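Local structure of leucine aminopeptidase (Legionella pneumophila, 5GNE) at residues A[152-157]-A[223-228]; A[201-206]-A[268-273]. The protein is probably a zinc-dependent aminopeptidase of the M28 family, which would remove amino acids from the N-terminal ends of peptides. One frame throughout, in Å; residues are numbered along the deposited sequence.

Contact 1: residues A[152-157]-A[223-228]; sequences YGRKDV and NFELNR. With SO4 (sulfate ion), chain E.
The loops holding D156 and E225 pass each other at a distance, their nearest CA atoms, those of these two residues, 10.4 Å apart, so the loops meet through side chains, chiefly R154 and E225, and through a water. The CG of R154 stands anti to the backbone N (chi1 -161°) and the chain bends at CG, which carries the guanidinium back over its own loop to D156 and outward to E225. The two acids use different parts of it. D156 OD2 lies at the guanidinium edge, close to its plane, taking a hydrogen bond from R154 NH2 of 2.7 Å on its anti side and a weak one from NE. E225 instead lays its carboxylate over one face, the two planes 22° apart, with OE2 3.4 Å from R154 NH2; no N-H points at that oxygen, so the attraction is purely electrostatic. The acids approach to 4.0 Å between D156 OD2 and E225 OE1, a repulsion that R154 probably offsets, helped by K181, which forms a salt bridge with E225 OE1. The water accepts from R154 NH1 and donates to F224 O, tying the guanidinium to the opposite backbone. Apart from this contact, R228 holds a sulfate, probably from the crystallisation liquor, NH1 to O3 and NH2 to O2, both 3.0 Å; E184 N binds the same ion. G153, at positive phi, closes helix 132-151 with a Schellman motif, a place that suits glycine. R154, D156 and E225 thus form a surface salt-bridge network between two helix-to-strand loops of an α/β fold.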
# COMPACT_ATOMS: atom_id res chain seq x y z
N TYR A 152 7.43 3.55 24.64
CA TYR A 152 8.83 3.14 24.63
C TYR A 152 9.79 4.33 24.71
O TYR A 152 10.98 4.20 24.43
CB TYR A 152 9.13 2.28 23.38
CG TYR A 152 8.42 0.93 23.38
CD1 TYR A 152 7.11 0.79 22.91
CD2 TYR A 152 9.05 -0.21 23.87
CE1 TYR A 152 6.47 -0.45 22.91
CE2 TYR A 152 8.42 -1.44 23.89
CZ TYR A 152 7.13 -1.56 23.41
OH TYR A 152 6.52 -2.80 23.44
N GLY A 153 9.26 5.48 25.13
CA GLY A 153 10.02 6.71 25.32
C GLY A 153 10.92 7.05 24.16
O GLY A 153 12.10 7.37 24.33
N ARG A 154 10.35 7.01 22.96
CA ARG A 154 11.06 7.36 21.76
C ARG A 154 10.61 8.75 21.25
O ARG A 154 9.48 8.92 20.80
CB ARG A 154 10.81 6.25 20.73
CG ARG A 154 11.77 6.16 19.59
CD ARG A 154 13.13 5.61 19.97
NE ARG A 154 14.01 5.79 18.82
CZ ARG A 154 14.29 4.86 17.92
NH1 ARG A 154 13.80 3.63 18.04
NH2 ARG A 154 15.09 5.16 16.91
N LYS A 155 11.51 9.73 21.33
CA LYS A 155 11.21 11.12 20.97
C LYS A 155 11.59 11.33 19.53
O LYS A 155 11.32 12.36 18.92
CB LYS A 155 11.99 12.09 21.87
CG LYS A 155 11.69 11.95 23.35
CD LYS A 155 10.29 12.41 23.68
CE LYS A 155 10.02 12.37 25.18
NZ LYS A 155 9.93 10.98 25.72
N ASP A 156 12.17 10.27 19.01
CA ASP A 156 12.92 10.20 17.78
C ASP A 156 11.97 10.10 16.56
O ASP A 156 12.37 9.65 15.48
CB ASP A 156 13.83 8.98 17.89
CG ASP A 156 14.87 8.93 16.83
OD1 ASP A 156 15.09 9.96 16.17
OD2 ASP A 156 15.45 7.84 16.65
N VAL A 157 10.73 10.53 16.74
CA VAL A 157 9.62 10.14 15.88
C VAL A 157 8.82 11.32 15.34
O VAL A 157 9.04 12.47 15.72
CB VAL A 157 8.63 9.22 16.62
CG1 VAL A 157 9.33 7.97 17.06
CG2 VAL A 157 8.04 9.95 17.82
N ASN A 223 16.58 -3.49 20.55
CA ASN A 223 17.72 -3.07 21.37
C ASN A 223 18.74 -2.27 20.54
O ASN A 223 19.68 -1.70 21.08
CB ASN A 223 18.41 -4.27 22.03
CG ASN A 223 17.83 -4.59 23.40
OD1 ASN A 223 17.17 -5.61 23.58
ND2 ASN A 223 18.08 -3.70 24.36
N PHE A 224 18.57 -2.29 19.22
CA PHE A 224 19.42 -1.51 18.34
C PHE A 224 18.57 -0.50 17.57
O PHE A 224 17.36 -0.66 17.37
CB PHE A 224 20.22 -2.41 17.38
CG PHE A 224 19.37 -3.34 16.56
CD1 PHE A 224 18.82 -2.93 15.35
CD2 PHE A 224 19.10 -4.64 17.00
CE1 PHE A 224 18.03 -3.78 14.60
CE2 PHE A 224 18.33 -5.49 16.26
CZ PHE A 224 17.79 -5.06 15.06
N GLU A 225 19.20 0.59 17.19
CA GLU A 225 18.57 1.62 16.39
C GLU A 225 18.87 1.34 14.92
O GLU A 225 19.71 0.50 14.61
CB GLU A 225 19.06 2.99 16.81
CG GLU A 225 18.48 3.42 18.14
CD GLU A 225 18.26 4.91 18.21
OE1 GLU A 225 18.74 5.61 17.30
OE2 GLU A 225 17.62 5.38 19.16
N LEU A 226 18.15 1.99 14.02
CA LEU A 226 18.47 1.85 12.61
C LEU A 226 19.30 3.04 12.20
O LEU A 226 19.28 4.06 12.88
CB LEU A 226 17.19 1.77 11.81
CG LEU A 226 16.62 0.37 12.05
CD1 LEU A 226 15.19 0.34 11.63
CD2 LEU A 226 17.41 -0.71 11.32
N ASN A 227 20.02 2.95 11.09
CA ASN A 227 20.79 4.08 10.61
C ASN A 227 20.06 4.94 9.58
O ASN A 227 20.64 5.86 9.02
CB ASN A 227 22.11 3.60 10.02
CG ASN A 227 23.01 2.94 11.05
OD1 ASN A 227 23.00 3.29 12.23
ND2 ASN A 227 23.81 1.99 10.60
N ARG A 228 18.78 4.65 9.35
CA ARG A 228 17.96 5.39 8.39
C ARG A 228 16.62 5.63 9.05
O ARG A 228 16.21 4.80 9.85
CB ARG A 228 17.70 4.58 7.12
CG ARG A 228 18.90 3.87 6.59
CD ARG A 228 18.55 3.04 5.34
NE ARG A 228 19.78 2.87 4.59
CZ ARG A 228 20.39 3.85 3.92
NH1 ARG A 228 19.86 5.06 3.87
NH2 ARG A 228 21.51 3.60 3.30
S SO4 E . 22.48 6.66 1.72
O1 SO4 E . 23.36 6.55 2.89
O2 SO4 E . 22.32 5.36 1.07
O3 SO4 E . 21.18 7.17 2.14
O4 SO4 E . 23.07 7.62 0.79
O HOH W 1 15.02 0.96 16.80

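Contact 2: residues A[201-206]-A[268-273]; sequences GADDDS and AGYRAN. With ZN (zinc ion), chain D.
D203 and Y270 meet at about a right angle, the carboxylate of D203 thrust against the base of the tyrosine side chain rather than its ring. The carboxylate and ring planes stand 48° apart, and the side chains come closest at D203 OD2 and Y270 CB, 3.3 Å. A chi1 of 171° sets the ring of Y270 opposite its backbone N and off past the aspartate, where the side chain packs against I352. The two oxygens of D203 divide their work. OD1 accepts the N-H of G269 at 3.1 Å, the nitrogen lying nearly in line with the CG-OD1 bond and the N-H...O angle a moderate 142°; OD2 takes a hydrogen bond from N340 ND2. A short acid suits this buried spot, since both oxygens can serve as acceptors for neighbouring N-H groups, and glycine at 269 probably keeps the tight approach of OD1 to the backbone uncrowded. D203 itself springs from the first turn of helix 202-221, which has G201 at the N-cap position and is widened into a pi-type turn by S206 N bonding to G201 O. This is the helix that opens beside the paired zincs of the M28 fold, and the residue after D203 is a metal ligand: the CB of D204 points away from 268-273, and its OD1 binds one zinc ion at 2.2 Å, alongside H191 and D266, while it also belongs to the second site with E239 and H344. D348 receives the backbone N-H groups of D203 and D204, one on each carboxylate oxygen. D205 reaches back in the second shell, its OD1 accepting from Q267 N and its OD2 from H191 N, so it fastens the backbone of one zinc ligand and of the residue that follows another.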
# COMPACT_ATOMS: atom_id res chain seq x y z
N GLY A 201 -13.22 -5.91 5.20
CA GLY A 201 -11.96 -5.69 4.52
C GLY A 201 -10.83 -6.33 5.28
O GLY A 201 -9.76 -5.75 5.44
N ALA A 202 -11.08 -7.54 5.76
CA ALA A 202 -10.12 -8.22 6.60
C ALA A 202 -8.79 -8.46 5.88
O ALA A 202 -7.76 -7.95 6.30
CB ALA A 202 -10.69 -9.52 7.10
N ASP A 203 -8.82 -9.27 4.82
CA ASP A 203 -7.61 -9.46 4.02
C ASP A 203 -7.28 -8.20 3.23
O ASP A 203 -6.13 -7.81 3.16
CB ASP A 203 -7.76 -10.61 3.04
CG ASP A 203 -6.45 -10.98 2.37
OD1 ASP A 203 -5.42 -10.91 3.06
OD2 ASP A 203 -6.45 -11.33 1.15
N ASP A 204 -8.30 -7.56 2.65
CA ASP A 204 -8.04 -6.34 1.90
C ASP A 204 -7.76 -5.22 2.86
O ASP A 204 -8.58 -4.35 3.14
CB ASP A 204 -9.15 -5.96 0.94
CG ASP A 204 -8.61 -5.17 -0.22
OD1 ASP A 204 -7.46 -4.72 -0.10
OD2 ASP A 204 -9.28 -4.99 -1.25
N ASP A 205 -6.59 -5.45 3.42
CA ASP A 205 -5.67 -4.64 4.16
C ASP A 205 -5.89 -4.18 5.55
O ASP A 205 -5.14 -3.34 6.04
CB ASP A 205 -5.25 -3.49 3.29
CG ASP A 205 -3.84 -3.71 2.81
OD1 ASP A 205 -3.42 -4.89 2.94
OD2 ASP A 205 -3.15 -2.77 2.39
N SER A 206 -6.83 -4.80 6.25
CA SER A 206 -6.62 -4.85 7.68
C SER A 206 -5.30 -5.61 7.86
O SER A 206 -4.41 -5.19 8.60
CB SER A 206 -7.75 -5.57 8.41
OG SER A 206 -7.54 -5.50 9.80
N ALA A 268 -2.09 -9.37 3.06
CA ALA A 268 -1.02 -10.18 3.62
C ALA A 268 -1.51 -11.35 4.48
O ALA A 268 -0.75 -11.87 5.30
CB ALA A 268 -0.11 -9.32 4.43
N GLY A 269 -2.79 -11.73 4.37
CA GLY A 269 -3.35 -12.64 5.34
C GLY A 269 -4.20 -13.82 4.92
O GLY A 269 -4.63 -14.60 5.76
N TYR A 270 -4.43 -13.98 3.62
CA TYR A 270 -5.31 -15.03 3.16
C TYR A 270 -4.54 -16.07 2.40
O TYR A 270 -3.79 -15.75 1.48
CB TYR A 270 -6.42 -14.48 2.28
CG TYR A 270 -7.25 -15.55 1.59
CD1 TYR A 270 -8.25 -16.22 2.25
CD2 TYR A 270 -7.04 -15.86 0.25
CE1 TYR A 270 -9.03 -17.18 1.62
CE2 TYR A 270 -7.80 -16.83 -0.39
CZ TYR A 270 -8.79 -17.48 0.30
OH TYR A 270 -9.55 -18.43 -0.34
N ARG A 271 -4.71 -17.33 2.79
CA ARG A 271 -4.14 -18.41 2.03
C ARG A 271 -5.21 -19.12 1.25
O ARG A 271 -6.28 -19.39 1.77
CB ARG A 271 -3.39 -19.39 2.92
CG ARG A 271 -2.17 -18.81 3.55
CD ARG A 271 -1.29 -19.92 4.04
NE ARG A 271 -0.14 -19.45 4.81
CZ ARG A 271 0.45 -20.18 5.74
NH1 ARG A 271 0.02 -21.41 5.98
NH2 ARG A 271 1.49 -19.71 6.40
N ALA A 272 -4.94 -19.37 -0.03
CA ALA A 272 -5.87 -20.09 -0.88
C ALA A 272 -5.99 -21.53 -0.37
O ALA A 272 -7.10 -22.04 -0.16
CB ALA A 272 -5.41 -20.06 -2.33
N ASN A 273 -4.85 -22.19 -0.20
CA ASN A 273 -4.76 -23.46 0.52
C ASN A 273 -4.12 -23.20 1.88
O ASN A 273 -2.94 -22.88 1.96
CB ASN A 273 -3.96 -24.49 -0.27
CG ASN A 273 -4.26 -24.43 -1.76
OD1 ASN A 273 -5.36 -24.77 -2.20
ND2 ASN A 273 -3.28 -24.00 -2.54
ZN ZN D . -5.92 -3.66 -1.35

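Overall arrangement
The segments of the two contacts alternate along the chain: 152-157, 201-206, 223-228, then 268-273. Helix 202-221 connects them, since contact 2 uses its first turn and contact 1 the loop just beyond its last. That helix makes the crossover between the neighbouring parallel strands 185-191 and 230-235 of the eight-stranded mixed sheet. Contact 1 lies where the chain enters strands 157-164 and 230-235, and contact 2 joins the start of helix 202-221 to the loop after strand 259-264. Their centres are 30 Å apart and their nearest atoms about 19 Å. One joins loops at the surface, remote from the metals; the other is buried beside the zinc ions.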